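Local coordinates for protein endonuclease NucS (Pyrococcus abyssi, PDB 2VLD) that cuts single-stranded 3' and 5' extremities of branched DNA structures and binds single-stranded DNA, working as a homodimer that interacts with PCNA, at residues F32-V37 / E49-I54; I170-L175 / S186-Y191. The protein carries 2 engineered substitutions. One frame throughout, in Å; residues are numbered along the deposited sequence.

Contact 1: F32-V37 / E49-I54; sequences FARCKV and EGDRII
Glu49 meets Arg34 at the edge of the guanidinium: NH1 of Arg34 lies 3.5 Å from OE1 of Glu49, a salt bridge in which the two flat groups stand nearly perpendicular, 85° apart. Gly50 forms an antiparallel hydrogen-bonded pair with Cys35, its N bonding to Cys35 O at 3.0 Å. Asp51, opposite Arg34, meets the guanidinium obliquely at NE, and the bond is weak, with Arg34 NE 3.5 Å from Asp51 OD1. Arg34 reaches both acids because CG is anti to the backbone N and the chain then bends at chi3 (-92°). Beyond the pair, Glu116 of the second subunit binds Arg34 through its carboxylate and Asp51 OD2 through its backbone N. An alanine in place of Arg34 would probably leave Glu49 and Asp51 without their shared cation and break the salt bridge to Glu116 of the second subunit. Arg52 pairs with Ala33 through the backbone, its N 3.0 Å from Ala33 O, and its extended side chain runs along the other face. There Val37 CG2 lies over the guanidinium, NH1 makes a weak bond to Cys35 SG at 3.7 Å, and NH2 binds Gly48 O. Ile53 returns to the Arg34 face, CG1 4.2 Å from Phe32 CD2, whereas Ile54 CD1 approaches Cys35 SG. Two long ionic contacts within the strand pair and a third across subunits thus share one arginine, tying the pair to the dimer interface.

Contact 2: I170-L175 / S186-Y191; sequences IVVLEL and SQMKRY. Engineered in segment 186-191: Met188 (natural residue Leu).
Val172 packs against the helix, with CG1 4.2 Å from Tyr191 CB and 4.3 Å from Met188 CG. Two residues on, Glu174 carries the polar part of the contact. With CG anti to the backbone N (chi1 -176°) and a bend at chi2, its carboxylate reaches Gln187 and Tyr191, one helical turn apart. Gln187 NE2 bonds to Glu174 OE2 at 2.9 Å, on the syn side of the carboxylate; amide and carboxylate planes lie 77° apart. Glu174 OE1 approaches the edge of the Tyr191 ring, 3.2 Å from CE1, while the phenolic OH is held by Glu40 of the second subunit. Nearer the backbone, Glu174 CB lies 3.8 Å from SE of Met188, an engineered substitution present as selenomethionine, whose side chain runs antiparallel alongside that of the glutamate. Glu174 OE2 also forms a salt bridge with Lys176, and OE1 lies close to Asp160. Strand 170-175 and helix 182-199 open a beta-alpha-beta crossover completed by strand 203-209. In this PDDEXK-clan domain, Asp160, Glu174 and Lys176 match the clan's signature acids and lysine, and Gln187 with Tyr191 fits the QxxxY motif of RecB-like nucleases, consistent with a place at the nuclease active site.

Overall arrangement
Contacts 1 and 2 illustrate how a two-domain enzyme divides its work. Residues 32-37 and 49-54 join strands of the N-terminal PH-like domain, the region that contains the single-stranded DNA binding site, whereas 170-175 and 186-191 belong to the C-terminal domain, which contains the nuclease active site. They follow one another along the chain and lie on opposite sides of its centre, with contact centres 45 Å apart and nearest atoms about 27 Å apart, so neither touches the other directly. What they share is the second subunit: both pack against it, contact 1 through beta-strand side chains and contact 2 mainly through the helix, placing dimer contacts in each domain.

Contact 1: F32-V37 / E49-I54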
ATOM      1  N   PHE A  32      -4.003  10.370   6.104  1.00 54.98           N
ATOM      2  CA  PHE A  32      -5.133   9.677   6.700  1.00 55.34           C
ATOM      3  C   PHE A  32      -6.302  10.650   6.663  1.00 55.66           C
ATOM      4  O   PHE A  32      -6.206  11.765   7.186  1.00 55.33           O
ATOM      5  CB  PHE A  32      -4.799   9.285   8.130  1.00 55.44           C
ATOM      6  CG  PHE A  32      -3.461   8.664   8.269  1.00 55.56           C
ATOM      7  CD1 PHE A  32      -2.309   9.439   8.163  1.00 55.57           C
ATOM      8  CD2 PHE A  32      -3.341   7.300   8.492  1.00 55.20           C
ATOM      9  CE1 PHE A  32      -1.053   8.865   8.273  1.00 56.12           C
ATOM     10  CE2 PHE A  32      -2.087   6.705   8.605  1.00 55.91           C
ATOM     11  CZ  PHE A  32      -0.937   7.488   8.498  1.00 56.22           C
ATOM     12  N   ALA A  33      -7.395  10.238   6.031  1.00 56.21           N
ATOM     13  CA  ALA A  33      -8.508  11.153   5.786  1.00 57.06           C
ATOM     14  C   ALA A  33      -9.826  10.454   5.524  1.00 57.74           C
ATOM     15  O   ALA A  33      -9.873   9.415   4.866  1.00 57.72           O
ATOM     16  CB  ALA A  33      -8.183  12.086   4.607  1.00 56.73           C
ATOM     17  N   ARG A  34     -10.900  11.040   6.051  1.00 58.88           N
ATOM     18  CA  ARG A  34     -12.244  10.732   5.578  1.00 59.97           C
ATOM     19  C   ARG A  34     -12.351  11.500   4.279  1.00 59.08           C
ATOM     20  O   ARG A  34     -11.921  12.656   4.185  1.00 59.36           O
ATOM     21  CB  ARG A  34     -13.311  11.164   6.574  1.00 59.70           C
ATOM     22  CG  ARG A  34     -14.728  10.725   6.186  1.00 62.43           C
ATOM     23  CD  ARG A  34     -15.729  10.852   7.353  1.00 64.23           C
ATOM     24  NE  ARG A  34     -15.807   9.600   8.110  1.00 70.77           N
ATOM     25  CZ  ARG A  34     -16.809   8.723   8.026  1.00 72.89           C
ATOM     26  NH1 ARG A  34     -17.851   8.955   7.231  1.00 72.66           N
ATOM     27  NH2 ARG A  34     -16.775   7.610   8.749  1.00 74.07           N
ATOM     28  N   CYS A  35     -12.886  10.841   3.263  1.00 58.40           N
ATOM     29  CA  CYS A  35     -12.812  11.356   1.909  1.00 57.60           C
ATOM     30  C   CYS A  35     -13.769  10.571   1.077  1.00 57.10           C
ATOM     31  O   CYS A  35     -14.393   9.628   1.564  1.00 56.75           O
ATOM     32  CB  CYS A  35     -11.395  11.140   1.344  1.00 57.91           C
ATOM     33  SG  CYS A  35     -10.843   9.389   1.303  1.00 57.58           S
ATOM     34  N   LYS A  36     -13.883  10.956  -0.185  1.00 56.66           N
ATOM     35  CA  LYS A  36     -14.455  10.060  -1.172  1.00 56.65           C
ATOM     36  C   LYS A  36     -13.590  10.015  -2.420  1.00 55.42           C
ATOM     37  O   LYS A  36     -12.684  10.838  -2.588  1.00 55.98           O
ATOM     38  CB  LYS A  36     -15.944  10.333  -1.458  1.00 57.40           C
ATOM     39  CG  LYS A  36     -16.392  11.774  -1.391  1.00 60.49           C
ATOM     40  CD  LYS A  36     -17.866  11.877  -0.969  1.00 65.05           C
ATOM     41  CE  LYS A  36     -18.831  11.951  -2.164  1.00 69.36           C
ATOM     42  NZ  LYS A  36     -20.237  12.207  -1.704  1.00 71.80           N
ATOM     43  N   VAL A  37     -13.832   9.010  -3.253  1.00 53.72           N
ATOM     44  CA  VAL A  37     -12.949   8.721  -4.367  1.00 52.07           C
ATOM     45  C   VAL A  37     -13.768   8.720  -5.633  1.00 51.87           C
ATOM     46  O   VAL A  37     -14.867   8.161  -5.663  1.00 51.61           O
ATOM     47  CB  VAL A  37     -12.248   7.338  -4.208  1.00 51.77           C
ATOM     48  CG1 VAL A  37     -11.284   7.078  -5.361  1.00 50.01           C
ATOM     49  CG2 VAL A  37     -11.535   7.249  -2.871  1.00 50.04           C
ATOM     50  N   GLU A  49     -18.160   8.255   1.162  1.00 66.95           N
ATOM     51  CA  GLU A  49     -17.283   8.730   2.219  1.00 68.53           C
ATOM     52  C   GLU A  49     -16.833   7.594   3.136  1.00 66.85           C
ATOM     53  O   GLU A  49     -17.606   6.690   3.448  1.00 67.02           O
ATOM     54  CB  GLU A  49     -17.888   9.902   2.996  1.00 68.34           C
ATOM     55  CG  GLU A  49     -19.107   9.616   3.851  1.00 72.16           C
ATOM     56  CD  GLU A  49     -19.382  10.738   4.856  1.00 73.48           C
ATOM     57  OE1 GLU A  49     -18.499  11.614   5.038  1.00 78.82           O
ATOM     58  OE2 GLU A  49     -20.477  10.735   5.472  1.00 79.46           O
ATOM     59  N   GLY A  50     -15.569   7.632   3.534  1.00 65.57           N
ATOM     60  CA  GLY A  50     -15.012   6.603   4.388  1.00 63.95           C
ATOM     61  C   GLY A  50     -13.591   6.934   4.760  1.00 62.82           C
ATOM     62  O   GLY A  50     -12.984   7.836   4.183  1.00 62.93           O
ATOM     63  N   ASP A  51     -13.048   6.205   5.726  1.00 61.59           N
ATOM     64  CA  ASP A  51     -11.680   6.455   6.163  1.00 60.43           C
ATOM     65  C   ASP A  51     -10.677   5.680   5.297  1.00 58.58           C
ATOM     66  O   ASP A  51     -10.769   4.459   5.150  1.00 58.45           O
ATOM     67  CB  ASP A  51     -11.519   6.124   7.646  1.00 61.12           C
ATOM     68  CG  ASP A  51     -12.553   6.814   8.515  1.00 63.55           C
ATOM     69  OD1 ASP A  51     -12.737   8.046   8.397  1.00 66.31           O
ATOM     70  OD2 ASP A  51     -13.192   6.117   9.329  1.00 67.71           O
ATOM     71  N   ARG A  52      -9.733   6.406   4.713  1.00 56.13           N
ATOM     72  CA  ARG A  52      -8.775   5.820   3.795  1.00 53.86           C
ATOM     73  C   ARG A  52      -7.368   6.344   4.062  1.00 52.90           C
ATOM     74  O   ARG A  52      -7.199   7.386   4.707  1.00 52.60           O
ATOM     75  CB  ARG A  52      -9.187   6.101   2.351  1.00 53.84           C
ATOM     76  CG  ARG A  52     -10.492   5.426   1.961  1.00 53.39           C
ATOM     77  CD  ARG A  52     -10.925   5.682   0.512  1.00 53.07           C
ATOM     78  NE  ARG A  52     -12.216   5.038   0.320  1.00 53.15           N
ATOM     79  CZ  ARG A  52     -13.403   5.631   0.458  1.00 54.16           C
ATOM     80  NH1 ARG A  52     -13.486   6.936   0.727  1.00 50.63           N
ATOM     81  NH2 ARG A  52     -14.515   4.913   0.305  1.00 54.34           N
ATOM     82  N   ILE A  53      -6.373   5.597   3.587  1.00 51.40           N
ATOM     83  CA  ILE A  53      -4.974   5.996   3.656  1.00 50.29           C
ATOM     84  C   ILE A  53      -4.495   6.183   2.226  1.00 50.20           C
ATOM     85  O   ILE A  53      -4.710   5.304   1.384  1.00 50.34           O
ATOM     86  CB  ILE A  53      -4.099   4.918   4.313  1.00 49.85           C
ATOM     87  CG1 ILE A  53      -4.666   4.534   5.681  1.00 49.36           C
ATOM     88  CG2 ILE A  53      -2.690   5.425   4.463  1.00 48.10           C
ATOM     89  CD1 ILE A  53      -3.879   3.464   6.404  1.00 47.27           C
ATOM     90  N   ILE A  54      -3.854   7.313   1.960  1.00 49.41           N
ATOM     91  CA  ILE A  54      -3.495   7.696   0.609  1.00 49.25           C
ATOM     92  C   ILE A  54      -1.990   7.941   0.560  1.00 49.83           C
ATOM     93  O   ILE A  54      -1.469   8.779   1.323  1.00 50.10           O
ATOM     94  CB  ILE A  54      -4.234   8.995   0.185  1.00 49.11           C
ATOM     95  CG1 ILE A  54      -5.743   8.764   0.075  1.00 48.38           C
ATOM     96  CG2 ILE A  54      -3.709   9.511  -1.145  1.00 48.76           C
ATOM     97  CD1 ILE A  54      -6.527   9.248   1.254  1.00 49.93           C
TER

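Contact 2: I170-L175 / S186-Y191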
ATOM      1  N   ILE A 170      21.322 -34.455  13.448  1.00 65.54           N
ATOM      2  CA  ILE A 170      20.962 -33.487  12.421  1.00 63.35           C
ATOM      3  C   ILE A 170      21.716 -32.186  12.654  1.00 61.41           C
ATOM      4  O   ILE A 170      21.726 -31.651  13.762  1.00 61.13           O
ATOM      5  CB  ILE A 170      19.434 -33.273  12.343  1.00 63.64           C
ATOM      6  CG1 ILE A 170      18.809 -34.442  11.584  1.00 63.99           C
ATOM      7  CG2 ILE A 170      19.100 -31.954  11.661  1.00 63.76           C
ATOM      8  CD1 ILE A 170      17.330 -34.537  11.710  1.00 66.18           C
ATOM      9  N   VAL A 171      22.374 -31.706  11.604  1.00 59.02           N
ATOM     10  CA  VAL A 171      23.119 -30.468  11.669  1.00 56.63           C
ATOM     11  C   VAL A 171      22.472 -29.448  10.759  1.00 55.51           C
ATOM     12  O   VAL A 171      22.338 -29.663   9.548  1.00 55.14           O
ATOM     13  CB  VAL A 171      24.591 -30.663  11.263  1.00 56.76           C
ATOM     14  CG1 VAL A 171      25.291 -29.313  11.066  1.00 56.25           C
ATOM     15  CG2 VAL A 171      25.322 -31.505  12.297  1.00 56.19           C
ATOM     16  N   VAL A 172      22.076 -28.334  11.365  1.00 53.93           N
ATOM     17  CA  VAL A 172      21.595 -27.163  10.649  1.00 52.52           C
ATOM     18  C   VAL A 172      22.746 -26.186  10.408  1.00 51.71           C
ATOM     19  O   VAL A 172      23.449 -25.833  11.347  1.00 51.50           O
ATOM     20  CB  VAL A 172      20.492 -26.485  11.469  1.00 51.96           C
ATOM     21  CG1 VAL A 172      20.187 -25.098  10.945  1.00 53.60           C
ATOM     22  CG2 VAL A 172      19.276 -27.316  11.426  1.00 51.34           C
ATOM     23  N   LEU A 173      22.947 -25.771   9.160  1.00 51.36           N
ATOM     24  CA  LEU A 173      23.882 -24.673   8.839  1.00 51.29           C
ATOM     25  C   LEU A 173      23.135 -23.417   8.395  1.00 52.11           C
ATOM     26  O   LEU A 173      22.272 -23.469   7.517  1.00 52.80           O
ATOM     27  CB  LEU A 173      24.871 -25.055   7.736  1.00 50.35           C
ATOM     28  CG  LEU A 173      25.807 -26.254   7.823  1.00 49.01           C
ATOM     29  CD1 LEU A 173      26.745 -26.240   6.616  1.00 47.94           C
ATOM     30  CD2 LEU A 173      26.595 -26.266   9.118  1.00 45.80           C
ATOM     31  N   GLU A 174      23.466 -22.294   9.017  1.00 53.11           N
ATOM     32  CA  GLU A 174      23.030 -20.979   8.581  1.00 53.89           C
ATOM     33  C   GLU A 174      24.241 -20.243   8.003  1.00 55.01           C
ATOM     34  O   GLU A 174      25.198 -19.968   8.726  1.00 54.69           O
ATOM     35  CB  GLU A 174      22.440 -20.215   9.767  1.00 53.59           C
ATOM     36  CG  GLU A 174      21.855 -18.842   9.445  1.00 53.53           C
ATOM     37  CD  GLU A 174      20.574 -18.908   8.618  1.00 55.18           C
ATOM     38  OE1 GLU A 174      20.111 -20.024   8.281  1.00 57.83           O
ATOM     39  OE2 GLU A 174      20.029 -17.833   8.290  1.00 56.60           O
ATOM     40  N   LEU A 175      24.203 -19.946   6.706  1.00 56.83           N
ATOM     41  CA  LEU A 175      25.323 -19.279   6.026  1.00 59.07           C
ATOM     42  C   LEU A 175      25.074 -17.793   5.828  1.00 61.39           C
ATOM     43  O   LEU A 175      24.114 -17.384   5.171  1.00 61.59           O
ATOM     44  CB  LEU A 175      25.616 -19.903   4.655  1.00 58.31           C
ATOM     45  CG  LEU A 175      25.388 -21.385   4.371  1.00 57.31           C
ATOM     46  CD1 LEU A 175      25.629 -21.659   2.910  1.00 55.94           C
ATOM     47  CD2 LEU A 175      26.281 -22.261   5.239  1.00 55.74           C
ATOM     48  N   SER A 186      19.607 -15.741  16.044  1.00 54.88           N
ATOM     49  CA  SER A 186      18.187 -15.939  16.369  1.00 55.20           C
ATOM     50  C   SER A 186      17.449 -16.670  15.254  1.00 55.18           C
ATOM     51  O   SER A 186      16.584 -17.522  15.515  1.00 55.10           O
ATOM     52  CB  SER A 186      17.502 -14.594  16.600  1.00 55.43           C
ATOM     53  OG  SER A 186      18.206 -13.831  17.560  1.00 56.52           O
ATOM     54  N   GLN A 187      17.789 -16.319  14.013  1.00 54.84           N
ATOM     55  CA  GLN A 187      17.234 -16.986  12.849  1.00 55.02           C
ATOM     56  C   GLN A 187      17.583 -18.477  12.935  1.00 54.04           C
ATOM     57  O   GLN A 187      16.694 -19.336  12.969  1.00 53.38           O
ATOM     58  CB  GLN A 187      17.710 -16.316  11.546  1.00 54.68           C
ATOM     59  CG  GLN A 187      16.951 -16.781  10.299  1.00 57.36           C
ATOM     60  CD  GLN A 187      16.994 -15.810   9.097  1.00 57.63           C
ATOM     61  OE1 GLN A 187      16.478 -14.688   9.169  1.00 62.17           O
ATOM     62  NE2 GLN A 187      17.560 -16.270   7.974  1.00 57.63           N
HETATM   63  N   MSE A 188      18.874 -18.780  13.047  1.00 53.50           N
HETATM   64  CA  MSE A 188      19.308 -20.164  13.148  1.00 53.53           C
HETATM   65  C   MSE A 188      18.683 -20.893  14.342  1.00 54.41           C
HETATM   66  O   MSE A 188      18.263 -22.057  14.220  1.00 54.14           O
HETATM   67  CB  MSE A 188      20.821 -20.252  13.223  1.00 52.78           C
HETATM   68  CG  MSE A 188      21.297 -21.681  13.241  1.00 51.17           C
HETATM   69 SE   MSE A 188      23.225 -21.776  13.103  1.00 54.66          SE
HETATM   70  CE  MSE A 188      23.662 -21.110  14.869  1.00 41.48           C
ATOM     71  N   LYS A 189      18.625 -20.210  15.485  1.00 55.40           N
ATOM     72  CA  LYS A 189      17.993 -20.761  16.680  1.00 56.93           C
ATOM     73  C   LYS A 189      16.597 -21.277  16.371  1.00 56.86           C
ATOM     74  O   LYS A 189      16.266 -22.408  16.713  1.00 57.15           O
ATOM     75  CB  LYS A 189      17.935 -19.727  17.808  1.00 56.97           C
ATOM     76  CG  LYS A 189      17.292 -20.263  19.077  1.00 58.23           C
ATOM     77  CD  LYS A 189      17.323 -19.264  20.228  1.00 58.96           C
ATOM     78  CE  LYS A 189      16.347 -19.664  21.348  1.00 62.80           C
ATOM     79  NZ  LYS A 189      16.542 -21.074  21.821  1.00 64.05           N
ATOM     80  N   ARG A 190      15.791 -20.450  15.709  1.00 57.26           N
ATOM     81  CA  ARG A 190      14.423 -20.815  15.364  1.00 57.36           C
ATOM     82  C   ARG A 190      14.381 -22.134  14.595  1.00 57.24           C
ATOM     83  O   ARG A 190      13.552 -22.997  14.884  1.00 57.32           O
ATOM     84  CB  ARG A 190      13.764 -19.700  14.561  1.00 57.40           C
ATOM     85  CG  ARG A 190      12.256 -19.801  14.506  1.00 58.55           C
ATOM     86  CD  ARG A 190      11.629 -18.595  13.843  1.00 58.69           C
ATOM     87  NE  ARG A 190      11.608 -18.734  12.393  1.00 59.08           N
ATOM     88  CZ  ARG A 190      12.304 -17.972  11.552  1.00 56.83           C
ATOM     89  NH1 ARG A 190      13.078 -16.996  12.011  1.00 55.98           N
ATOM     90  NH2 ARG A 190      12.212 -18.177  10.250  1.00 54.32           N
ATOM     91  N   TYR A 191      15.295 -22.289  13.638  1.00 57.24           N
ATOM     92  CA  TYR A 191      15.381 -23.500  12.825  1.00 56.94           C
ATOM     93  C   TYR A 191      15.735 -24.681  13.691  1.00 57.09           C
ATOM     94  O   TYR A 191      15.107 -25.730  13.592  1.00 56.99           O
ATOM     95  CB  TYR A 191      16.412 -23.355  11.698  1.00 56.38           C
ATOM     96  CG  TYR A 191      16.210 -22.157  10.802  1.00 55.64           C
ATOM     97  CD1 TYR A 191      17.303 -21.466  10.288  1.00 56.09           C
ATOM     98  CD2 TYR A 191      14.928 -21.712  10.464  1.00 55.65           C
ATOM     99  CE1 TYR A 191      17.135 -20.371   9.466  1.00 55.15           C
ATOM    100  CE2 TYR A 191      14.743 -20.608   9.641  1.00 54.83           C
ATOM    101  CZ  TYR A 191      15.851 -19.943   9.145  1.00 55.11           C
ATOM    102  OH  TYR A 191      15.687 -18.848   8.326  1.00 54.63           O
TER